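Local atomic coordinates of recombination protein RecR (Deinococcus radiodurans, PDB entry 1VDD), a protein that probably takes part in a RecBC-independent pathway of recombinational DNA repair, perhaps acting with RecF and RecO, and binds DNA and zinc. Residues V8-E13 with R27-L32; R52-C57 with F61-A66; C69-D74 with R101-V106; L122-L127 with Q155-P160; L139-T144 with D148-Y153. All blocks are in the same frame, centred on the assembly; numbering follows the deposited sequence.

Contact 1 (V8-E13 with R27-L32); sequences VSLIRE and RLAFHL
Leu10 and Ile11 of helix 5-15 converge on the single methyl of Ala29, on helix 22-32. Followed outward, Leu10 starts with its CB already directed at the other helix. CG carries the chain on toward Leu32 without coming nearer Ala29, and CD1 then turns back between them, 3.9 Å from Ala29 CB and 4.0 Å from Leu32 CD1, touching both residues, which are about one turn apart on their helix. The CD2 branch stays farther from both residues; elsewhere the side chain packs on Ala50 of a second subunit. Ile11 approaches by another route. CG1 lies beside the backbone N (chi1 -51°), with CG2 anti to that N, and the chain bends round until CD1 rests 3.3 Å from Ala29 CB, a tight methyl-to-methyl approach. No hydrogen bond spans the contact. The segment axes come within 9.3 Å, and their N-to-C directions differ by 124°; with so small a residue as Ala29 at the crossing, Ile11 CA and Ala29 CA stand 6.4 Å apart. Two short helices packed apolar face to apolar face, with a 13-residue connection between the segments, fit the helix-hairpin-helix motif of RecR, a motif widely used to bind DNA.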
# COMPACT_ATOMS: atom_id res chain seq x y z
N VAL A 8 12.70 21.08 17.48
CA VAL A 8 12.71 21.43 16.08
C VAL A 8 14.00 20.92 15.45
O VAL A 8 14.03 20.52 14.29
CB VAL A 8 12.60 22.96 15.89
CG1 VAL A 8 13.01 23.36 14.48
CG2 VAL A 8 11.18 23.41 16.16
N SER A 9 15.07 20.91 16.24
CA SER A 9 16.36 20.47 15.75
C SER A 9 16.44 18.96 15.56
O SER A 9 17.11 18.48 14.64
CB SER A 9 17.45 20.91 16.71
OG SER A 9 18.70 20.40 16.30
N LEU A 10 15.77 18.22 16.43
CA LEU A 10 15.79 16.77 16.33
C LEU A 10 14.95 16.32 15.14
O LEU A 10 15.36 15.44 14.39
CB LEU A 10 15.23 16.14 17.61
CG LEU A 10 15.99 14.96 18.22
CD1 LEU A 10 15.08 14.27 19.22
CD2 LEU A 10 16.43 13.98 17.15
N ILE A 11 13.78 16.93 14.98
CA ILE A 11 12.88 16.57 13.90
C ILE A 11 13.60 16.71 12.57
O ILE A 11 13.51 15.85 11.70
CB ILE A 11 11.63 17.49 13.85
CG1 ILE A 11 10.97 17.56 15.23
CG2 ILE A 11 10.62 16.94 12.86
CD1 ILE A 11 10.55 16.23 15.77
N ARG A 12 14.32 17.81 12.44
CA ARG A 12 15.06 18.10 11.22
C ARG A 12 16.08 17.00 10.96
O ARG A 12 15.96 16.26 9.99
CB ARG A 12 15.76 19.45 11.39
CG ARG A 12 16.34 20.03 10.14
CD ARG A 12 17.16 21.24 10.52
NE ARG A 12 18.17 20.91 11.52
CZ ARG A 12 18.90 21.81 12.17
NH1 ARG A 12 18.75 23.10 11.93
NH2 ARG A 12 19.80 21.41 13.07
N GLU A 13 17.07 16.88 11.82
CA GLU A 13 18.09 15.85 11.65
C GLU A 13 17.52 14.44 11.43
O GLU A 13 18.02 13.70 10.58
CB GLU A 13 19.05 15.85 12.85
CG GLU A 13 19.80 17.17 13.04
CD GLU A 13 20.33 17.73 11.73
OE1 GLU A 13 21.15 17.04 11.08
OE2 GLU A 13 19.92 18.85 11.34
N ARG A 27 7.06 11.79 15.31
CA ARG A 27 6.63 10.58 15.96
C ARG A 27 7.86 10.02 16.69
O ARG A 27 7.77 9.53 17.83
CB ARG A 27 6.13 9.59 14.90
CG ARG A 27 4.95 8.72 15.31
CD ARG A 27 4.49 7.83 14.14
NE ARG A 27 5.41 6.73 13.86
CZ ARG A 27 5.57 5.64 14.62
NH1 ARG A 27 4.86 5.51 15.74
NH2 ARG A 27 6.42 4.69 14.27
N LEU A 28 9.01 10.11 16.04
CA LEU A 28 10.26 9.60 16.60
C LEU A 28 10.86 10.44 17.73
O LEU A 28 11.43 9.90 18.67
CB LEU A 28 11.29 9.42 15.49
CG LEU A 28 12.22 8.21 15.68
CD1 LEU A 28 11.93 7.18 14.60
CD2 LEU A 28 13.65 8.66 15.62
N ALA A 29 10.75 11.76 17.63
CA ALA A 29 11.31 12.62 18.67
C ALA A 29 10.56 12.44 19.99
O ALA A 29 11.16 12.44 21.05
CB ALA A 29 11.27 14.09 18.22
N PHE A 30 9.24 12.28 19.91
CA PHE A 30 8.42 12.10 21.10
C PHE A 30 8.54 10.72 21.73
O PHE A 30 7.99 10.46 22.81
CB PHE A 30 6.97 12.42 20.76
CG PHE A 30 6.71 13.88 20.63
CD1 PHE A 30 5.85 14.36 19.66
CD2 PHE A 30 7.34 14.78 21.49
CE1 PHE A 30 5.62 15.73 19.54
CE2 PHE A 30 7.12 16.15 21.38
CZ PHE A 30 6.26 16.63 20.40
N HIS A 31 9.25 9.82 21.06
CA HIS A 31 9.48 8.48 21.57
C HIS A 31 10.83 8.49 22.29
O HIS A 31 11.04 7.76 23.27
CB HIS A 31 9.54 7.48 20.43
CG HIS A 31 10.39 6.28 20.73
ND1 HIS A 31 9.94 5.21 21.47
CD2 HIS A 31 11.68 6.01 20.44
CE1 HIS A 31 10.91 4.33 21.61
NE2 HIS A 31 11.98 4.79 20.99
N LEU A 32 11.75 9.30 21.77
CA LEU A 32 13.09 9.44 22.33
C LEU A 32 13.00 10.15 23.66
O LEU A 32 13.85 9.98 24.52
CB LEU A 32 13.96 10.23 21.35
CG LEU A 32 14.38 9.40 20.13
CD1 LEU A 32 14.95 10.29 19.06
CD2 LEU A 32 15.39 8.35 20.54

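Contact 2 (R52-C57 with F61-A66); sequences RDLHVC and FNITDA. With ZN (zinc ion), chain E.
Thr64 O is approached twice by His55. The backbone N of His55 donates to Thr64 O at 3.0 Å in a nearly straight bond (173° at the hydrogen), and the imidazole of the same residue lies with one face over that oxygen, 3.6 Å from the ring plane and above its centre. The ring folds back over the strand because CG is placed between the backbone N and the carbonyl carbon (chi1 58°). Its ND1 also makes a weak bond to Val56 O. An alanine here would remove the imidazole and is likely to leave Thr64 O without its flat cover and Val56 O without this weak donor. The return bond, Thr64 N to His55 O at 3.0 Å, makes the two residues an antiparallel hydrogen-bonded pair; Val56 and Ile63 form the next, non-hydrogen-bonded pair. On the face of the sheet bearing Ile63, its CG2 lies 3.7 Å from Leu54 CG.

Toward the turn, Cys57 N reaches Asn62 O at 3.0 Å, coming from above the carbonyl plane. Cys57 O sits over the Phe61 ring face, displaced toward its rim; elsewhere Phe61 stacks with His123. Cys57 SG, anti to its backbone N (chi1 173°), binds the zinc ion at 2.5 Å, and Cys60, Cys69 and Cys72 complete the site. At the far end, Asp53 OD2 bonds Ser6 OG of a second subunit. A short beta hairpin presenting a cysteine beside its turn is the first half of the C4-type zinc finger of RecR.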
# COMPACT_ATOMS: atom_id res chain seq x y z
N ARG A 52 33.48 6.86 13.41
CA ARG A 52 34.92 6.90 13.59
C ARG A 52 35.58 5.57 13.18
O ARG A 52 36.46 5.54 12.33
CB ARG A 52 35.26 7.23 15.05
CG ARG A 52 36.74 7.29 15.34
CD ARG A 52 37.02 7.30 16.83
NE ARG A 52 36.47 6.11 17.48
CZ ARG A 52 36.48 5.91 18.79
NH1 ARG A 52 37.01 6.82 19.60
NH2 ARG A 52 35.96 4.80 19.30
N ASP A 53 35.13 4.48 13.80
CA ASP A 53 35.67 3.15 13.53
C ASP A 53 35.40 2.61 12.14
O ASP A 53 36.18 1.80 11.62
CB ASP A 53 35.12 2.15 14.55
CG ASP A 53 35.44 2.53 15.98
OD1 ASP A 53 36.19 3.52 16.18
OD2 ASP A 53 34.95 1.82 16.91
N LEU A 54 34.31 3.04 11.52
CA LEU A 54 33.96 2.54 10.20
C LEU A 54 34.65 3.19 9.02
O LEU A 54 34.57 4.41 8.82
CB LEU A 54 32.44 2.63 9.98
CG LEU A 54 31.68 1.32 10.12
CD1 LEU A 54 31.99 0.70 11.45
CD2 LEU A 54 30.21 1.58 9.98
N HIS A 55 35.30 2.35 8.23
CA HIS A 55 35.99 2.79 7.04
C HIS A 55 35.88 1.70 5.98
O HIS A 55 35.48 0.57 6.27
CB HIS A 55 37.46 3.09 7.35
CG HIS A 55 38.20 1.93 7.93
ND1 HIS A 55 38.55 0.83 7.19
CD2 HIS A 55 38.65 1.70 9.19
CE1 HIS A 55 39.18 -0.04 7.96
NE2 HIS A 55 39.26 0.47 9.18
N VAL A 56 36.25 2.05 4.76
CA VAL A 56 36.20 1.12 3.66
C VAL A 56 37.46 0.26 3.62
O VAL A 56 38.54 0.75 3.90
CB VAL A 56 36.02 1.90 2.32
CG1 VAL A 56 37.31 2.58 1.93
CG2 VAL A 56 35.54 0.97 1.26
N CYS A 57 37.31 -1.02 3.30
CA CYS A 57 38.46 -1.93 3.21
C CYS A 57 39.34 -1.50 2.04
O CYS A 57 38.85 -1.14 0.98
CB CYS A 57 37.98 -3.39 2.99
SG CYS A 57 39.28 -4.63 2.67
N PHE A 61 36.28 -3.11 -1.12
CA PHE A 61 35.89 -1.96 -0.34
C PHE A 61 34.66 -2.21 0.52
O PHE A 61 33.75 -1.38 0.62
CB PHE A 61 35.74 -0.75 -1.26
CG PHE A 61 37.05 -0.29 -1.82
CD1 PHE A 61 37.78 -1.11 -2.68
CD2 PHE A 61 37.62 0.91 -1.40
CE1 PHE A 61 39.06 -0.75 -3.11
CE2 PHE A 61 38.90 1.28 -1.82
CZ PHE A 61 39.62 0.45 -2.67
N ASN A 62 34.65 -3.38 1.14
CA ASN A 62 33.58 -3.80 2.03
C ASN A 62 33.81 -3.08 3.35
O ASN A 62 34.95 -2.88 3.76
CB ASN A 62 33.63 -5.31 2.22
CG ASN A 62 32.43 -5.85 2.96
OD1 ASN A 62 31.29 -5.48 2.66
ND2 ASN A 62 32.67 -6.72 3.92
N ILE A 63 32.75 -2.68 4.04
CA ILE A 63 32.90 -1.96 5.29
C ILE A 63 33.48 -2.74 6.47
O ILE A 63 33.08 -3.88 6.73
CB ILE A 63 31.54 -1.32 5.71
CG1 ILE A 63 31.21 -0.17 4.76
CG2 ILE A 63 31.59 -0.80 7.14
CD1 ILE A 63 29.93 0.55 5.09
N THR A 64 34.44 -2.12 7.16
CA THR A 64 35.06 -2.73 8.35
C THR A 64 35.68 -1.69 9.26
O THR A 64 35.54 -0.49 9.04
CB THR A 64 36.18 -3.77 8.03
OG1 THR A 64 37.11 -3.20 7.11
CG2 THR A 64 35.59 -5.06 7.47
N ASP A 65 36.40 -2.19 10.26
CA ASP A 65 37.08 -1.36 11.25
C ASP A 65 38.53 -1.82 11.43
O ASP A 65 39.21 -1.40 12.38
CB ASP A 65 36.34 -1.46 12.59
CG ASP A 65 36.26 -2.90 13.10
OD1 ASP A 65 35.62 -3.14 14.14
OD2 ASP A 65 36.84 -3.79 12.45
N ALA A 66 39.02 -2.66 10.52
CA ALA A 66 40.38 -3.18 10.59
C ALA A 66 41.29 -2.82 9.42
O ALA A 66 41.05 -1.84 8.71
CB ALA A 66 40.34 -4.70 10.76
ZN ZN E . 38.05 -6.73 2.15

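Contact 3 (C69-D74 with R101-V106); sequences CDVCAD and RGLYHV. With ZN (zinc ion), chain E.
Val71 is wedged against strand 103-106 by both gamma methyls. CG2 meets the Tyr104 ring at its edge, close to the ring plane, 3.9 Å from Tyr104 CD1, and the two side chains stand at about a right angle. CG1 turns to Gly102 and Leu103, 4.1 Å from Leu103 CD2 and 3.7 Å from Gly102 O. With chi1 at 171°, CG1 lies anti to the backbone N and CG2 beside it, which brings CG2 to the tyrosine edge, while CG1 touches that edge too on its way to the other two residues. Leu103 CD2 also comes near Val71 O, so the leucine tip spans side chain and backbone. An alanine in place of Val71 would lack both gamma methyls and would probably open a gap between the helix, the tyrosine edge and the leucine tip.

One shell out, the tyrosine is held by its own partners: Tyr104 OH is hydrogen-bonded to Glu95 OE2, and its ring meets that of Tyr100 edge to face. On the other side, Val71 belongs to the single turn of helix 70-73, which is fixed by metal. Cys69 SG binds the zinc ion at 2.0 Å and Cys72 SG binds it at 2.2 Å, with Cys57 and Cys60 supplying the remaining ligands. Cys69 is also the N-cap: its SG accepts from Cys72 N at 2.9 Å, with 155° at the hydrogen. Such a donor would probably ease the negative charge on a metal-bound sulfur. No hydrogen bond crosses between the two segments: the metal and its capping bond hold the finger's turn, which meets the Toprim strand mainly through the valine methyls.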
# COMPACT_ATOMS: atom_id res chain seq x y z
N CYS A 69 39.08 -6.35 5.54
CA CYS A 69 37.73 -6.73 5.92
C CYS A 69 37.75 -8.17 6.45
O CYS A 69 38.66 -8.93 6.13
CB CYS A 69 36.80 -6.63 4.72
SG CYS A 69 37.05 -7.91 3.47
N ASP A 70 36.76 -8.55 7.24
CA ASP A 70 36.70 -9.92 7.77
C ASP A 70 36.70 -10.97 6.66
O ASP A 70 37.16 -12.09 6.84
CB ASP A 70 35.45 -10.12 8.63
CG ASP A 70 35.38 -11.52 9.25
OD1 ASP A 70 36.31 -11.89 10.01
OD2 ASP A 70 34.40 -12.25 8.97
N VAL A 71 36.17 -10.60 5.50
CA VAL A 71 36.13 -11.50 4.36
C VAL A 71 37.54 -11.69 3.82
O VAL A 71 37.97 -12.81 3.55
CB VAL A 71 35.25 -10.95 3.24
CG1 VAL A 71 35.40 -11.79 1.99
CG2 VAL A 71 33.81 -10.90 3.70
N CYS A 72 38.25 -10.58 3.65
CA CYS A 72 39.61 -10.63 3.15
C CYS A 72 40.48 -11.43 4.12
O CYS A 72 41.23 -12.31 3.70
CB CYS A 72 40.16 -9.19 2.96
SG CYS A 72 39.48 -8.22 1.54
N ALA A 73 40.36 -11.14 5.41
CA ALA A 73 41.14 -11.84 6.43
C ALA A 73 40.88 -13.34 6.45
O ALA A 73 41.78 -14.14 6.21
CB ALA A 73 40.85 -11.25 7.80
N ASP A 74 39.63 -13.70 6.75
CA ASP A 74 39.21 -15.10 6.81
C ASP A 74 39.95 -15.96 5.78
O ASP A 74 39.89 -15.71 4.57
CB ASP A 74 37.71 -15.18 6.57
CG ASP A 74 37.12 -16.49 7.03
OD1 ASP A 74 37.75 -17.55 6.79
OD2 ASP A 74 36.03 -16.46 7.63
N ARG A 101 31.03 -18.52 -0.29
CA ARG A 101 32.11 -18.28 0.65
C ARG A 101 33.34 -17.62 0.02
O ARG A 101 34.45 -17.68 0.57
CB ARG A 101 32.50 -19.60 1.33
CG ARG A 101 32.94 -20.71 0.38
CD ARG A 101 33.15 -22.01 1.16
NE ARG A 101 33.73 -23.07 0.35
CZ ARG A 101 34.99 -23.08 -0.09
NH1 ARG A 101 35.80 -22.08 0.21
NH2 ARG A 101 35.44 -24.10 -0.82
N GLY A 102 33.15 -16.95 -1.12
CA GLY A 102 34.26 -16.30 -1.79
C GLY A 102 34.60 -14.90 -1.33
O GLY A 102 34.22 -14.45 -0.24
N LEU A 103 35.32 -14.18 -2.17
CA LEU A 103 35.69 -12.81 -1.84
C LEU A 103 34.70 -11.86 -2.50
O LEU A 103 34.07 -12.20 -3.49
CB LEU A 103 37.11 -12.52 -2.32
CG LEU A 103 38.27 -13.40 -1.83
CD1 LEU A 103 39.59 -12.74 -2.23
CD2 LEU A 103 38.23 -13.58 -0.31
N TYR A 104 34.54 -10.67 -1.94
CA TYR A 104 33.64 -9.69 -2.54
C TYR A 104 34.44 -8.47 -3.01
O TYR A 104 35.61 -8.33 -2.68
CB TYR A 104 32.61 -9.20 -1.53
CG TYR A 104 31.70 -10.26 -0.97
CD1 TYR A 104 31.95 -10.82 0.27
CD2 TYR A 104 30.58 -10.68 -1.68
CE1 TYR A 104 31.11 -11.77 0.80
CE2 TYR A 104 29.73 -11.63 -1.16
CZ TYR A 104 30.00 -12.18 0.08
OH TYR A 104 29.17 -13.15 0.60
N HIS A 105 33.81 -7.61 -3.79
CA HIS A 105 34.42 -6.36 -4.23
C HIS A 105 33.27 -5.35 -4.33
O HIS A 105 32.24 -5.63 -4.94
CB HIS A 105 35.12 -6.47 -5.58
CG HIS A 105 35.90 -5.23 -5.92
ND1 HIS A 105 37.12 -4.94 -5.33
CD2 HIS A 105 35.60 -4.17 -6.71
CE1 HIS A 105 37.53 -3.76 -5.75
NE2 HIS A 105 36.63 -3.27 -6.58
N VAL A 106 33.46 -4.17 -3.75
CA VAL A 106 32.40 -3.18 -3.76
C VAL A 106 32.63 -1.88 -4.54
O VAL A 106 33.38 -1.00 -4.10
CB VAL A 106 32.01 -2.82 -2.31
CG1 VAL A 106 30.84 -1.87 -2.31
CG2 VAL A 106 31.70 -4.08 -1.51
ZN ZN E . 38.05 -6.73 2.15

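Contact 4 (L122-L127 with Q155-P160); sequences LHIKPL and QRLLEP
Leu127 and Leu158 meet with their side chains at about a right angle, whereas Ile124 and Leu157 approach each other on a slant. In the first pair Leu127 CD1 points into the fork of Leu158, 3.3 Å from Leu158 CD2 and 3.9 Å from Leu158 CD1, so one methyl faces both prongs. Leu127 extends this far because its CG lies anti to the backbone N (chi1 -171°), while Leu158 starts off to the side and turns its branched end inward. The second pair is joined through one methyl from each side: Ile124 CG2 is 3.6 Å from Leu157 CD1. Leu157 holds its CG away from a staggered position (chi1 -112°), a sign of mild strain or of limited precision in the model. The backbones stay well apart, with Ile124 CA and Leu157 CA separated by 9.2 Å, and no hydrogen bond crosses: two side-chain bridges span the distance.

Next to these pairs the 122-127 loop is shaped by an inverse gamma turn centred on His123, whose carbonyl O accepts from His105 NE2. Ile124 further touches Tyr153 and Leu154, residues of the preceding part of helix 145-158, and Leu158 touches Leu128. The contact therefore lays the long connection between strands 103-106 and 136-139 against the C-terminal turn of helix 145-158, with Leu127 also packed on His105 of strand 103-106.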
# COMPACT_ATOMS: atom_id res chain seq x y z
N LEU A 122 33.66 5.06 -9.10
CA LEU A 122 33.40 3.75 -8.51
C LEU A 122 34.73 2.99 -8.38
O LEU A 122 35.62 3.13 -9.21
CB LEU A 122 32.42 2.94 -9.39
CG LEU A 122 31.01 3.50 -9.60
CD1 LEU A 122 30.18 2.51 -10.41
CD2 LEU A 122 30.34 3.77 -8.26
N HIS A 123 34.84 2.18 -7.33
CA HIS A 123 36.07 1.44 -7.07
C HIS A 123 36.38 0.35 -8.10
O HIS A 123 36.64 -0.80 -7.74
CB HIS A 123 36.03 0.85 -5.66
CG HIS A 123 35.89 1.89 -4.58
ND1 HIS A 123 34.71 2.11 -3.91
CD2 HIS A 123 36.77 2.80 -4.12
CE1 HIS A 123 34.87 3.13 -3.07
NE2 HIS A 123 36.11 3.56 -3.18
N ILE A 124 36.37 0.70 -9.38
CA ILE A 124 36.66 -0.29 -10.40
C ILE A 124 38.15 -0.54 -10.58
O ILE A 124 38.56 -1.65 -10.91
CB ILE A 124 36.02 0.12 -11.75
CG1 ILE A 124 34.49 0.19 -11.59
CG2 ILE A 124 36.40 -0.89 -12.85
CD1 ILE A 124 33.72 0.26 -12.89
N LYS A 125 38.98 0.47 -10.34
CA LYS A 125 40.42 0.29 -10.48
C LYS A 125 41.00 -0.77 -9.54
O LYS A 125 41.57 -1.76 -10.00
CB LYS A 125 41.16 1.61 -10.25
CG LYS A 125 42.67 1.52 -10.50
CD LYS A 125 43.50 2.42 -9.57
CE LYS A 125 43.56 1.90 -8.13
NZ LYS A 125 44.25 0.58 -7.97
N PRO A 126 40.85 -0.60 -8.22
CA PRO A 126 41.39 -1.57 -7.26
C PRO A 126 40.94 -3.02 -7.45
O PRO A 126 41.38 -3.90 -6.70
CB PRO A 126 40.97 -1.00 -5.91
CG PRO A 126 39.73 -0.24 -6.23
CD PRO A 126 40.09 0.45 -7.51
N LEU A 127 40.08 -3.26 -8.43
CA LEU A 127 39.59 -4.61 -8.69
C LEU A 127 40.53 -5.33 -9.66
O LEU A 127 40.92 -6.48 -9.42
CB LEU A 127 38.18 -4.56 -9.28
CG LEU A 127 37.40 -5.88 -9.44
CD1 LEU A 127 37.87 -6.64 -10.65
CD2 LEU A 127 37.57 -6.73 -8.19
N GLN A 155 32.73 -6.53 -17.47
CA GLN A 155 33.06 -7.69 -18.30
C GLN A 155 34.16 -7.30 -19.29
O GLN A 155 35.20 -7.95 -19.36
CB GLN A 155 31.81 -8.16 -19.06
CG GLN A 155 32.06 -9.33 -20.00
CD GLN A 155 30.83 -9.71 -20.81
OE1 GLN A 155 30.91 -10.50 -21.76
NE2 GLN A 155 29.67 -9.16 -20.44
N ARG A 156 33.91 -6.23 -20.05
CA ARG A 156 34.86 -5.72 -21.04
C ARG A 156 36.22 -5.55 -20.38
O ARG A 156 37.22 -6.11 -20.84
CB ARG A 156 34.40 -4.37 -21.59
CG ARG A 156 33.12 -4.38 -22.43
CD ARG A 156 33.37 -4.89 -23.84
NE ARG A 156 32.13 -5.12 -24.59
CZ ARG A 156 31.27 -4.17 -24.94
NH1 ARG A 156 31.49 -2.90 -24.62
NH2 ARG A 156 30.16 -4.49 -25.62
N LEU A 157 36.24 -4.77 -19.31
CA LEU A 157 37.48 -4.48 -18.59
C LEU A 157 38.24 -5.69 -18.11
O LEU A 157 39.43 -5.82 -18.36
CB LEU A 157 37.20 -3.56 -17.40
CG LEU A 157 37.79 -2.15 -17.51
CD1 LEU A 157 37.55 -1.36 -16.23
CD2 LEU A 157 39.27 -2.25 -17.79
N LEU A 158 37.55 -6.58 -17.40
CA LEU A 158 38.21 -7.76 -16.86
C LEU A 158 38.64 -8.79 -17.90
O LEU A 158 39.57 -9.57 -17.66
CB LEU A 158 37.30 -8.41 -15.82
CG LEU A 158 36.91 -7.50 -14.65
CD1 LEU A 158 36.07 -8.30 -13.69
CD2 LEU A 158 38.14 -6.97 -13.94
N GLU A 159 37.98 -8.79 -19.05
CA GLU A 159 38.28 -9.71 -20.14
C GLU A 159 39.77 -10.00 -20.38
O GLU A 159 40.20 -11.15 -20.30
CB GLU A 159 37.65 -9.20 -21.44
CG GLU A 159 37.96 -10.06 -22.66
CD GLU A 159 37.45 -11.47 -22.52
OE1 GLU A 159 37.92 -12.19 -21.61
OE2 GLU A 159 36.57 -11.87 -23.32
N PRO A 160 40.57 -8.96 -20.68
CA PRO A 160 42.00 -9.17 -20.92
C PRO A 160 42.73 -9.97 -19.84
O PRO A 160 43.72 -10.63 -20.13
CB PRO A 160 42.54 -7.75 -21.08
CG PRO A 160 41.57 -6.92 -20.31
CD PRO A 160 40.25 -7.53 -20.70

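Contact 5 (L139-T144 with D148-Y153); sequences LATGTT and DATALY
Ala151 packs against Leu139 and Thr141 where strand 136-139 of the Toprim sheet runs out through a loop into helix 145-158, the first half of a beta-alpha-beta crossover to strand 164-167. This is the close part of the contact. Leu139 CD1 lies 3.5 Å from Ala151 O and 4.2 Å from Ala151 CB, and Thr141 OG1 is 3.6 Å from that same CB. Thr141 puts its OG1 between backbone N and carbonyl carbon (chi1 66°), facing the helix, where Gly147 O is its hydrogen-bond partner. Its other branch is looser: Thr141 CG2 comes only to 4.3 Å from Thr150 CB.

The opposite end, partly exposed, is held by the backbone more than by side chains. Thr144 turns its CB away from the 148-153 segment, yet as N-cap it bonds through OG1 to Gly147 N. Nearby, Thr143 OG1 bonds Gly176 N and Pro173 O of a fourth subunit. Asp148 CB lies 3.3 Å from Thr144 O, and its OD2 makes a weak bond to Tyr170 OH. What closes this end is the first turn of the helix itself: Asp148 N donates to Thr144 O at 2.8 Å, with 165° at the hydrogen.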
# COMPACT_ATOMS: atom_id res chain seq x y z
N LEU A 139 29.66 -11.24 -11.57
CA LEU A 139 29.15 -9.88 -11.62
C LEU A 139 27.77 -9.87 -10.99
O LEU A 139 26.80 -10.38 -11.56
CB LEU A 139 29.11 -9.39 -13.06
CG LEU A 139 30.48 -9.53 -13.72
CD1 LEU A 139 30.40 -9.04 -15.16
CD2 LEU A 139 31.52 -8.75 -12.92
N ALA A 140 27.69 -9.28 -9.81
CA ALA A 140 26.44 -9.22 -9.07
C ALA A 140 25.91 -7.82 -8.90
O ALA A 140 25.39 -7.48 -7.84
CB ALA A 140 26.61 -9.88 -7.73
N THR A 141 26.05 -7.00 -9.94
CA THR A 141 25.52 -5.65 -9.88
C THR A 141 24.02 -5.78 -10.12
O THR A 141 23.55 -6.84 -10.53
CB THR A 141 26.12 -4.75 -10.95
OG1 THR A 141 25.71 -5.19 -12.24
CG2 THR A 141 27.63 -4.77 -10.88
N GLY A 142 23.29 -4.71 -9.86
CA GLY A 142 21.85 -4.71 -10.03
C GLY A 142 21.36 -5.19 -11.39
O GLY A 142 22.10 -5.78 -12.16
N THR A 143 20.10 -4.93 -11.69
CA THR A 143 19.55 -5.39 -12.96
C THR A 143 18.83 -4.24 -13.63
O THR A 143 18.07 -4.43 -14.59
CB THR A 143 18.58 -6.55 -12.73
OG1 THR A 143 17.58 -6.14 -11.80
CG2 THR A 143 19.33 -7.73 -12.16
N THR A 144 19.05 -3.05 -13.11
CA THR A 144 18.48 -1.86 -13.70
C THR A 144 19.39 -1.65 -14.89
O THR A 144 20.37 -2.39 -15.05
CB THR A 144 18.59 -0.69 -12.73
OG1 THR A 144 19.97 -0.44 -12.45
CG2 THR A 144 17.88 -1.04 -11.42
N ASP A 148 22.99 -3.37 -15.25
CA ASP A 148 23.22 -4.09 -16.49
C ASP A 148 24.40 -3.45 -17.22
O ASP A 148 25.28 -4.15 -17.73
CB ASP A 148 21.97 -4.03 -17.37
CG ASP A 148 21.82 -5.24 -18.26
OD1 ASP A 148 20.85 -5.30 -19.04
OD2 ASP A 148 22.68 -6.14 -18.18
N ALA A 149 24.42 -2.13 -17.24
CA ALA A 149 25.49 -1.40 -17.90
C ALA A 149 26.83 -1.53 -17.17
O ALA A 149 27.87 -1.77 -17.80
CB ALA A 149 25.11 0.05 -18.03
N THR A 150 26.82 -1.38 -15.85
CA THR A 150 28.06 -1.48 -15.07
C THR A 150 28.72 -2.82 -15.34
O THR A 150 29.92 -2.88 -15.63
CB THR A 150 27.81 -1.39 -13.54
OG1 THR A 150 26.89 -0.32 -13.27
CG2 THR A 150 29.12 -1.11 -12.81
N ALA A 151 27.93 -3.89 -15.24
CA ALA A 151 28.39 -5.25 -15.45
C ALA A 151 29.05 -5.46 -16.80
O ALA A 151 30.16 -6.00 -16.89
CB ALA A 151 27.23 -6.22 -15.29
N LEU A 152 28.38 -5.04 -17.86
CA LEU A 152 28.95 -5.21 -19.19
C LEU A 152 30.25 -4.41 -19.28
O LEU A 152 31.19 -4.82 -19.95
CB LEU A 152 27.95 -4.78 -20.27
CG LEU A 152 26.68 -5.63 -20.37
CD1 LEU A 152 25.98 -5.32 -21.70
CD2 LEU A 152 27.01 -7.12 -20.31
N TYR A 153 30.31 -3.28 -18.59
CA TYR A 153 31.54 -2.50 -18.62
C TYR A 153 32.61 -3.31 -17.92
O TYR A 153 33.74 -3.42 -18.41
CB TYR A 153 31.38 -1.17 -17.88
CG TYR A 153 32.69 -0.43 -17.77
CD1 TYR A 153 33.21 0.28 -18.86
CD2 TYR A 153 33.45 -0.48 -16.61
CE1 TYR A 153 34.44 0.90 -18.79
CE2 TYR A 153 34.68 0.14 -16.52
CZ TYR A 153 35.17 0.83 -17.62
OH TYR A 153 36.40 1.44 -17.53

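From the N terminus, contact 1 closes the first loop, pairing two helices of the helix-hairpin-helix region; its centre stands 29 Å from that of contact 2, across helix 37-53. Contact 2 then shuts the hairpin of the zinc finger, and contact 3, next in series, joins the finger's helix to the Toprim sheet; both share the zinc ion. Contact 4 closes a loop of 27 residues within the Toprim domain and encloses contact 5, with helix 145-158 common to both. No contacts cross. Contacts 2 and 3 touch directly, and contact 4 meets both through His123 and Pro126. Contacts 1 and 2 face a second subunit, contacts 4 and 5 a fourth.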